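Local coordinates for protein N-alpha-acetyltransferase 35, NatC auxiliary subunit (Saccharomyces cerevisiae, PDB 6YGA) that serves as the auxiliary subunit of the NatC N-terminal acetyltransferase, the complex that acetylates the N-terminal methionine of the L-A virus Gag protein, at residues 371-376 against 488-493; 552-557 against 683-688. All coordinates share one frame; numbering follows the deposited sequence.

Interaction 1: 371-376 against 488-493; sequences FSAQTP and NDIESN
Ser372 offers two oxygens with different tasks: its OG is hydrogen-bonded to Val368 O one turn back, while its carbonyl O meets the methyl CD1 of Ile490 at 3.5 Å. That carbonyl stands at the C-terminal end of helix 360-372, where Ala373 breaks the helical path by taking a positive phi of 60°, a common way to end a helix. The contact therefore sets a helix terminus against the flank of the long helix 465-506, in the largely helical region assigned to the NAA35-like TPR family. The two backbones stay well apart, with Ala373 CA and Ile490 CA separated by 7.7 Å, and Ile490 spans the interval with its longer branch. Its CG1 lies beside the backbone N (chi1 -60°) and the chain bends again at chi2 (-62°), which carries CD1 forward to the helix end although the bond leaving CA is not aimed there. No hydrogen bond crosses between the segments, and the 114 Å² buried in total is small; the closest atom contacts all run through Ile490 CD1, while looser neighbours such as Gln374 and Asn493 add to the area. Helix 511-564 adds neighbours: Ala373 also rests on its Gln530, Leu531 and Thr534. The Phe371 ring meets that of Phe441. Glu491, next to Ile490, forms a salt bridge with Lys535, so helices 465-506 and 511-564 are tied together beside the contact. Besides the carbonyl oxygen, CD1 of Ile490 touches the methyl of the left-handed residue, Ala373 CB, at 4.0 Å.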
ATOM      1  N   PHE B 371      11.050 -21.294  22.228  1.00 41.44           N
ATOM      2  CA  PHE B 371      11.770 -21.871  21.099  1.00 42.43           C
ATOM      3  C   PHE B 371      12.982 -22.689  21.527  1.00 43.78           C
ATOM      4  O   PHE B 371      13.320 -23.678  20.864  1.00 43.34           O
ATOM      5  CB  PHE B 371      12.209 -20.767  20.134  1.00 43.06           C
ATOM      6  CG  PHE B 371      12.988 -21.272  18.951  1.00 44.05           C
ATOM      7  CD1 PHE B 371      12.334 -21.764  17.834  1.00 42.05           C
ATOM      8  CD2 PHE B 371      14.376 -21.250  18.955  1.00 42.55           C
ATOM      9  CE1 PHE B 371      13.047 -22.230  16.737  1.00 42.81           C
ATOM     10  CE2 PHE B 371      15.099 -21.716  17.867  1.00 41.75           C
ATOM     11  CZ  PHE B 371      14.434 -22.207  16.754  1.00 43.79           C
ATOM     12  N   SER B 372      13.645 -22.306  22.619  1.00 45.70           N
ATOM     13  CA  SER B 372      14.859 -22.983  23.051  1.00 48.89           C
ATOM     14  C   SER B 372      14.702 -23.782  24.335  1.00 52.39           C
ATOM     15  O   SER B 372      15.568 -24.612  24.628  1.00 49.20           O
ATOM     16  CB  SER B 372      15.995 -21.970  23.246  1.00 46.75           C
ATOM     17  OG  SER B 372      15.764 -21.174  24.392  1.00 44.85           O
ATOM     18  N   ALA B 373      13.634 -23.550  25.102  1.00 57.40           N
ATOM     19  CA  ALA B 373      13.376 -24.273  26.350  1.00 63.51           C
ATOM     20  C   ALA B 373      14.510 -24.079  27.354  1.00 72.67           C
ATOM     21  O   ALA B 373      14.901 -25.009  28.060  1.00 75.00           O
ATOM     22  CB  ALA B 373      13.129 -25.761  26.091  1.00 61.43           C
ATOM     23  N   GLN B 374      15.036 -22.858  27.433  1.00 80.36           N
ATOM     24  CA  GLN B 374      16.140 -22.553  28.334  1.00 88.29           C
ATOM     25  C   GLN B 374      15.882 -21.244  29.061  1.00 91.07           C
ATOM     26  O   GLN B 374      15.572 -20.226  28.433  1.00 89.31           O
ATOM     27  CB  GLN B 374      17.468 -22.490  27.579  1.00 90.51           C
ATOM     28  CG  GLN B 374      18.199 -23.822  27.538  1.00 92.72           C
ATOM     29  CD  GLN B 374      19.403 -23.805  26.623  1.00 92.91           C
ATOM     30  OE1 GLN B 374      19.525 -22.945  25.752  1.00 92.52           O
ATOM     31  NE2 GLN B 374      20.303 -24.764  26.814  1.00 94.69           N
ATOM     32  N   THR B 375      16.016 -21.281  30.384  1.00 96.76           N
ATOM     33  CA  THR B 375      15.860 -20.086  31.194  1.00102.29           C
ATOM     34  C   THR B 375      17.030 -19.137  30.945  1.00107.22           C
ATOM     35  O   THR B 375      18.142 -19.580  30.648  1.00109.72           O
ATOM     36  CB  THR B 375      15.802 -20.447  32.677  1.00105.08           C
ATOM     37  OG1 THR B 375      17.052 -21.024  33.078  1.00107.97           O
ATOM     38  CG2 THR B 375      14.685 -21.441  32.933  1.00104.88           C
ATOM     39  N   PRO B 376      16.801 -17.824  31.050  1.00109.98           N
ATOM     40  CA  PRO B 376      17.920 -16.879  30.891  1.00111.24           C
ATOM     41  C   PRO B 376      19.044 -17.106  31.892  1.00115.02           C
ATOM     42  O   PRO B 376      20.221 -17.020  31.522  1.00118.75           O
ATOM     43  CB  PRO B 376      17.246 -15.512  31.079  1.00111.55           C
ATOM     44  CG  PRO B 376      15.805 -15.751  30.738  1.00110.79           C
ATOM     45  CD  PRO B 376      15.504 -17.140  31.203  1.00110.78           C
ATOM     46  N   ASN B 488      17.271 -32.040  18.202  1.00 52.08           N
ATOM     47  CA  ASN B 488      18.168 -33.044  18.765  1.00 53.64           C
ATOM     48  C   ASN B 488      18.744 -32.582  20.099  1.00 52.46           C
ATOM     49  O   ASN B 488      18.896 -33.386  21.027  1.00 54.04           O
ATOM     50  CB  ASN B 488      19.290 -33.368  17.775  1.00 55.40           C
ATOM     51  CG  ASN B 488      18.792 -34.098  16.534  1.00 57.23           C
ATOM     52  OD1 ASN B 488      17.723 -34.711  16.542  1.00 58.18           O
ATOM     53  ND2 ASN B 488      19.575 -34.042  15.461  1.00 57.19           N
ATOM     54  N   ASP B 489      19.069 -31.291  20.220  1.00 49.84           N
ATOM     55  CA  ASP B 489      19.545 -30.770  21.498  1.00 52.26           C
ATOM     56  C   ASP B 489      18.466 -30.866  22.568  1.00 52.30           C
ATOM     57  O   ASP B 489      18.754 -31.200  23.724  1.00 52.44           O
ATOM     58  CB  ASP B 489      20.012 -29.324  21.343  1.00 53.91           C
ATOM     59  CG  ASP B 489      21.314 -29.212  20.586  1.00 58.61           C
ATOM     60  OD1 ASP B 489      21.932 -30.263  20.316  1.00 61.96           O
ATOM     61  OD2 ASP B 489      21.719 -28.079  20.259  1.00 61.10           O
ATOM     62  N   ILE B 490      17.216 -30.575  22.199  1.00 50.30           N
ATOM     63  CA  ILE B 490      16.109 -30.716  23.140  1.00 50.62           C
ATOM     64  C   ILE B 490      15.985 -32.163  23.596  1.00 50.12           C
ATOM     65  O   ILE B 490      15.852 -32.449  24.792  1.00 49.92           O
ATOM     66  CB  ILE B 490      14.798 -30.217  22.508  1.00 40.18           C
ATOM     67  CG1 ILE B 490      14.910 -28.739  22.127  1.00 38.59           C
ATOM     68  CG2 ILE B 490      13.634 -30.449  23.462  1.00 40.88           C
ATOM     69  CD1 ILE B 490      15.153 -27.823  23.307  1.00 43.68           C
ATOM     70  N   GLU B 491      16.025 -33.099  22.644  1.00 51.58           N
ATOM     71  CA  GLU B 491      15.917 -34.512  22.988  1.00 57.60           C
ATOM     72  C   GLU B 491      17.075 -34.953  23.872  1.00 56.76           C
ATOM     73  O   GLU B 491      16.896 -35.775  24.778  1.00 59.26           O
ATOM     74  CB  GLU B 491      15.852 -35.357  21.715  1.00 65.54           C
ATOM     75  CG  GLU B 491      14.462 -35.880  21.396  1.00 73.39           C
ATOM     76  CD  GLU B 491      14.025 -36.977  22.350  1.00 82.80           C
ATOM     77  OE1 GLU B 491      14.888 -37.773  22.773  1.00 88.50           O
ATOM     78  OE2 GLU B 491      12.821 -37.044  22.676  1.00 86.17           O
ATOM     79  N   SER B 492      18.270 -34.410  23.629  1.00 54.37           N
ATOM     80  CA  SER B 492      19.411 -34.716  24.485  1.00 54.91           C
ATOM     81  C   SER B 492      19.167 -34.256  25.918  1.00 55.52           C
ATOM     82  O   SER B 492      19.517 -34.960  26.872  1.00 58.15           O
ATOM     83  CB  SER B 492      20.676 -34.074  23.913  1.00 53.98           C
ATOM     84  OG  SER B 492      21.721 -34.062  24.867  1.00 58.69           O
ATOM     85  N   ASN B 493      18.562 -33.077  26.091  1.00 53.61           N
ATOM     86  CA  ASN B 493      18.244 -32.600  27.434  1.00 52.07           C
ATOM     87  C   ASN B 493      17.152 -33.449  28.073  1.00 53.34           C
ATOM     88  O   ASN B 493      17.198 -33.723  29.278  1.00 55.31           O
ATOM     89  CB  ASN B 493      17.823 -31.129  27.390  1.00 51.38           C
ATOM     90  CG  ASN B 493      18.945 -30.207  26.944  1.00 54.16           C
ATOM     91  OD1 ASN B 493      20.121 -30.550  27.041  1.00 60.94           O
ATOM     92  ND2 ASN B 493      18.583 -29.026  26.458  1.00 52.46           N
TER

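Interaction 2: 552-557 against 683-688; sequences CLIEVF and KALSVN. With EDO (1,2-ethanediol), chain C.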
ATOM      1  N   CYS B 552       8.293 -26.122  -3.055  1.00 36.54           N
ATOM      2  CA  CYS B 552       9.288 -25.457  -3.892  1.00 37.52           C
ATOM      3  C   CYS B 552       9.938 -26.438  -4.858  1.00 39.91           C
ATOM      4  O   CYS B 552      10.116 -26.130  -6.043  1.00 40.96           O
ATOM      5  CB  CYS B 552      10.352 -24.795  -3.020  1.00 36.58           C
ATOM      6  SG  CYS B 552       9.728 -23.514  -1.924  1.00 39.24           S
ATOM      7  N   LEU B 553      10.311 -27.620  -4.365  1.00 39.59           N
ATOM      8  CA  LEU B 553      10.913 -28.626  -5.233  1.00 39.04           C
ATOM      9  C   LEU B 553       9.947 -29.034  -6.334  1.00 39.14           C
ATOM     10  O   LEU B 553      10.334 -29.166  -7.500  1.00 41.25           O
ATOM     11  CB  LEU B 553      11.342 -29.839  -4.409  1.00 38.96           C
ATOM     12  CG  LEU B 553      12.262 -30.856  -5.086  1.00 42.34           C
ATOM     13  CD1 LEU B 553      13.429 -30.146  -5.752  1.00 41.62           C
ATOM     14  CD2 LEU B 553      12.769 -31.872  -4.069  1.00 44.85           C
ATOM     15  N   ILE B 554       8.676 -29.236  -5.978  1.00 36.97           N
ATOM     16  CA  ILE B 554       7.665 -29.569  -6.976  1.00 36.60           C
ATOM     17  C   ILE B 554       7.610 -28.497  -8.055  1.00 37.48           C
ATOM     18  O   ILE B 554       7.516 -28.801  -9.250  1.00 40.00           O
ATOM     19  CB  ILE B 554       6.301 -29.770  -6.294  1.00 37.35           C
ATOM     20  CG1 ILE B 554       6.296 -31.098  -5.535  1.00 37.06           C
ATOM     21  CG2 ILE B 554       5.166 -29.701  -7.311  1.00 39.31           C
ATOM     22  CD1 ILE B 554       5.129 -31.263  -4.604  1.00 37.73           C
ATOM     23  N   GLU B 555       7.697 -27.227  -7.655  1.00 31.92           N
ATOM     24  CA  GLU B 555       7.716 -26.142  -8.631  1.00 32.07           C
ATOM     25  C   GLU B 555       8.977 -26.187  -9.489  1.00 35.15           C
ATOM     26  O   GLU B 555       8.914 -25.966 -10.704  1.00 37.78           O
ATOM     27  CB  GLU B 555       7.600 -24.800  -7.909  1.00 33.06           C
ATOM     28  CG  GLU B 555       6.285 -24.601  -7.160  1.00 34.30           C
ATOM     29  CD  GLU B 555       5.177 -24.048  -8.043  1.00 35.86           C
ATOM     30  OE1 GLU B 555       5.199 -24.283  -9.271  1.00 36.19           O
ATOM     31  OE2 GLU B 555       4.283 -23.365  -7.505  1.00 35.32           O
ATOM     32  N   VAL B 556      10.128 -26.478  -8.876  1.00 34.12           N
ATOM     33  CA  VAL B 556      11.383 -26.550  -9.623  1.00 33.05           C
ATOM     34  C   VAL B 556      11.328 -27.668 -10.661  1.00 34.17           C
ATOM     35  O   VAL B 556      11.719 -27.483 -11.819  1.00 37.51           O
ATOM     36  CB  VAL B 556      12.572 -26.723  -8.659  1.00 33.47           C
ATOM     37  CG1 VAL B 556      13.845 -27.076  -9.417  1.00 34.34           C
ATOM     38  CG2 VAL B 556      12.781 -25.452  -7.842  1.00 31.41           C
ATOM     39  N   PHE B 557      10.830 -28.843 -10.266  1.00 31.44           N
ATOM     40  CA  PHE B 557      10.675 -29.935 -11.226  1.00 36.50           C
ATOM     41  C   PHE B 557       9.734 -29.547 -12.361  1.00 38.12           C
ATOM     42  O   PHE B 557      10.006 -29.840 -13.531  1.00 40.71           O
ATOM     43  CB  PHE B 557      10.167 -31.194 -10.523  1.00 37.75           C
ATOM     44  CG  PHE B 557      11.258 -32.079  -9.997  1.00 39.29           C
ATOM     45  CD1 PHE B 557      12.047 -32.816 -10.864  1.00 42.27           C
ATOM     46  CD2 PHE B 557      11.487 -32.184  -8.636  1.00 40.61           C
ATOM     47  CE1 PHE B 557      13.050 -33.638 -10.383  1.00 43.52           C
ATOM     48  CE2 PHE B 557      12.487 -33.004  -8.149  1.00 42.06           C
ATOM     49  CZ  PHE B 557      13.270 -33.731  -9.024  1.00 43.40           C
ATOM     50  N   LYS B 683      -2.898 -30.184  -4.718  1.00 38.64           N
ATOM     51  CA  LYS B 683      -3.606 -31.027  -5.677  1.00 41.74           C
ATOM     52  C   LYS B 683      -3.563 -30.430  -7.080  1.00 40.56           C
ATOM     53  O   LYS B 683      -3.399 -31.157  -8.067  1.00 43.91           O
ATOM     54  CB  LYS B 683      -5.053 -31.235  -5.232  1.00 44.36           C
ATOM     55  CG  LYS B 683      -5.212 -31.964  -3.910  1.00 47.20           C
ATOM     56  CD  LYS B 683      -6.677 -32.050  -3.512  1.00 50.01           C
ATOM     57  CE  LYS B 683      -6.863 -32.852  -2.236  1.00 51.17           C
ATOM     58  NZ  LYS B 683      -8.290 -32.866  -1.812  1.00 51.53           N
ATOM     59  N   ALA B 684      -3.709 -29.106  -7.189  1.00 35.55           N
ATOM     60  CA  ALA B 684      -3.714 -28.469  -8.501  1.00 37.21           C
ATOM     61  C   ALA B 684      -2.363 -28.591  -9.193  1.00 37.83           C
ATOM     62  O   ALA B 684      -2.305 -28.686 -10.425  1.00 38.88           O
ATOM     63  CB  ALA B 684      -4.113 -26.999  -8.373  1.00 37.61           C
ATOM     64  N   LEU B 685      -1.273 -28.588  -8.424  1.00 33.60           N
ATOM     65  CA  LEU B 685       0.052 -28.754  -9.010  1.00 37.07           C
ATOM     66  C   LEU B 685       0.192 -30.117  -9.676  1.00 38.96           C
ATOM     67  O   LEU B 685       0.756 -30.226 -10.772  1.00 41.82           O
ATOM     68  CB  LEU B 685       1.124 -28.570  -7.934  1.00 33.86           C
ATOM     69  CG  LEU B 685       1.371 -27.156  -7.406  1.00 31.66           C
ATOM     70  CD1 LEU B 685       2.066 -27.220  -6.058  1.00 30.05           C
ATOM     71  CD2 LEU B 685       2.207 -26.357  -8.393  1.00 30.43           C
ATOM     72  N   SER B 686      -0.319 -31.167  -9.030  1.00 39.52           N
ATOM     73  CA  SER B 686      -0.252 -32.507  -9.606  1.00 39.53           C
ATOM     74  C   SER B 686      -1.117 -32.610 -10.859  1.00 39.52           C
ATOM     75  O   SER B 686      -0.671 -33.123 -11.892  1.00 41.78           O
ATOM     76  CB  SER B 686      -0.677 -33.544  -8.564  1.00 41.04           C
ATOM     77  OG  SER B 686      -0.566 -34.863  -9.068  1.00 47.30           O
ATOM     78  N   VAL B 687      -2.359 -32.127 -10.784  1.00 38.78           N
ATOM     79  CA  VAL B 687      -3.248 -32.163 -11.945  1.00 42.16           C
ATOM     80  C   VAL B 687      -2.630 -31.408 -13.115  1.00 43.04           C
ATOM     81  O   VAL B 687      -2.691 -31.856 -14.267  1.00 44.01           O
ATOM     82  CB  VAL B 687      -4.631 -31.597 -11.571  1.00 44.60           C
ATOM     83  CG1 VAL B 687      -5.503 -31.417 -12.809  1.00 43.55           C
ATOM     84  CG2 VAL B 687      -5.312 -32.505 -10.557  1.00 40.69           C
ATOM     85  N   ASN B 688      -2.008 -30.260 -12.838  1.00 44.02           N
ATOM     86  CA  ASN B 688      -1.439 -29.459 -13.916  1.00 44.13           C
ATOM     87  C   ASN B 688      -0.236 -30.147 -14.545  1.00 45.47           C
ATOM     88  O   ASN B 688      -0.014 -30.032 -15.756  1.00 46.76           O
ATOM     89  CB  ASN B 688      -1.058 -28.075 -13.393  1.00 41.23           C
ATOM     90  CG  ASN B 688      -0.347 -27.238 -14.430  1.00 43.34           C
ATOM     91  OD1 ASN B 688      -0.958 -26.761 -15.389  1.00 43.04           O
ATOM     92  ND2 ASN B 688       0.954 -27.045 -14.239  1.00 34.22           N
TER
HETATM   93  C1  EDO C 812      -7.362 -35.186   1.283  1.00 69.37           C
HETATM   94  O1  EDO C 812      -7.349 -34.834   2.671  1.00 68.46           O
HETATM   95  C2  EDO C 812      -8.799 -35.209   0.776  1.00 70.31           C
HETATM   96  O2  EDO C 812      -9.358 -33.891   0.830  1.00 71.62           O
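The helical backbones of 552-557 and 683-688 come nearest at Ile554 and Leu685, whose CA atoms are 7.9 Å apart, a spacing that leaves the meeting to side chains. Leu685 points its side chain toward the other helix, and its two methyls each take a different partner. CD1 reaches Ile554 CG2 at 4.2 Å, an apolar contact between obliquely set side chains. CD2 lies over the face of the Glu555 carboxylate, 3.7 Å from OE1 and equally 3.7 Å from OE2, with the line from CD to CD2 about 23° from the plane normal. Glu555 presents that face because its chain bends at chi2 (-86°). In this mainly helical, TPR-like part of the subunit, helices 511-564 and 668-701 pack with helix 619-653, whose Val637 touches Ile554, and with the C-terminal strand 724-729, whose Ile724 touches Leu685. The buried carboxylate is not left to apolar neighbours: Glu555 OE1 accepts a hydrogen bond from Gln725 NE2 of that strand. Away from the interface, extended Lys683 donates from NZ to O2 of a 1,2-ethanediol at 3.0 Å, a molecule probably from the crystallisation liquor that also bonds Asp645 and Lys679.

Interactions 1 and 2 have centres 36 Å apart and nearest atoms about 19 Å apart, so they do not touch. They follow in series along the chain: 371-376 meets 488-493 before 552-557 meets 683-688. Helices 465-506 and 511-564, consecutive in sequence, both span the two contacts. The first supplies 488-493 to interaction 1 and, near its start, packs on 552-557 through Phe469, Trp470, Val472 and Tyr473; the second supplies 552-557 to interaction 2 and packs on Ala373 in interaction 1. The pair thus joins the end of helix 360-372 to the C-terminal helix 668-701. All four segments belong to the TPR-like region, consistent with one continuous helical scaffold in this NatC subunit.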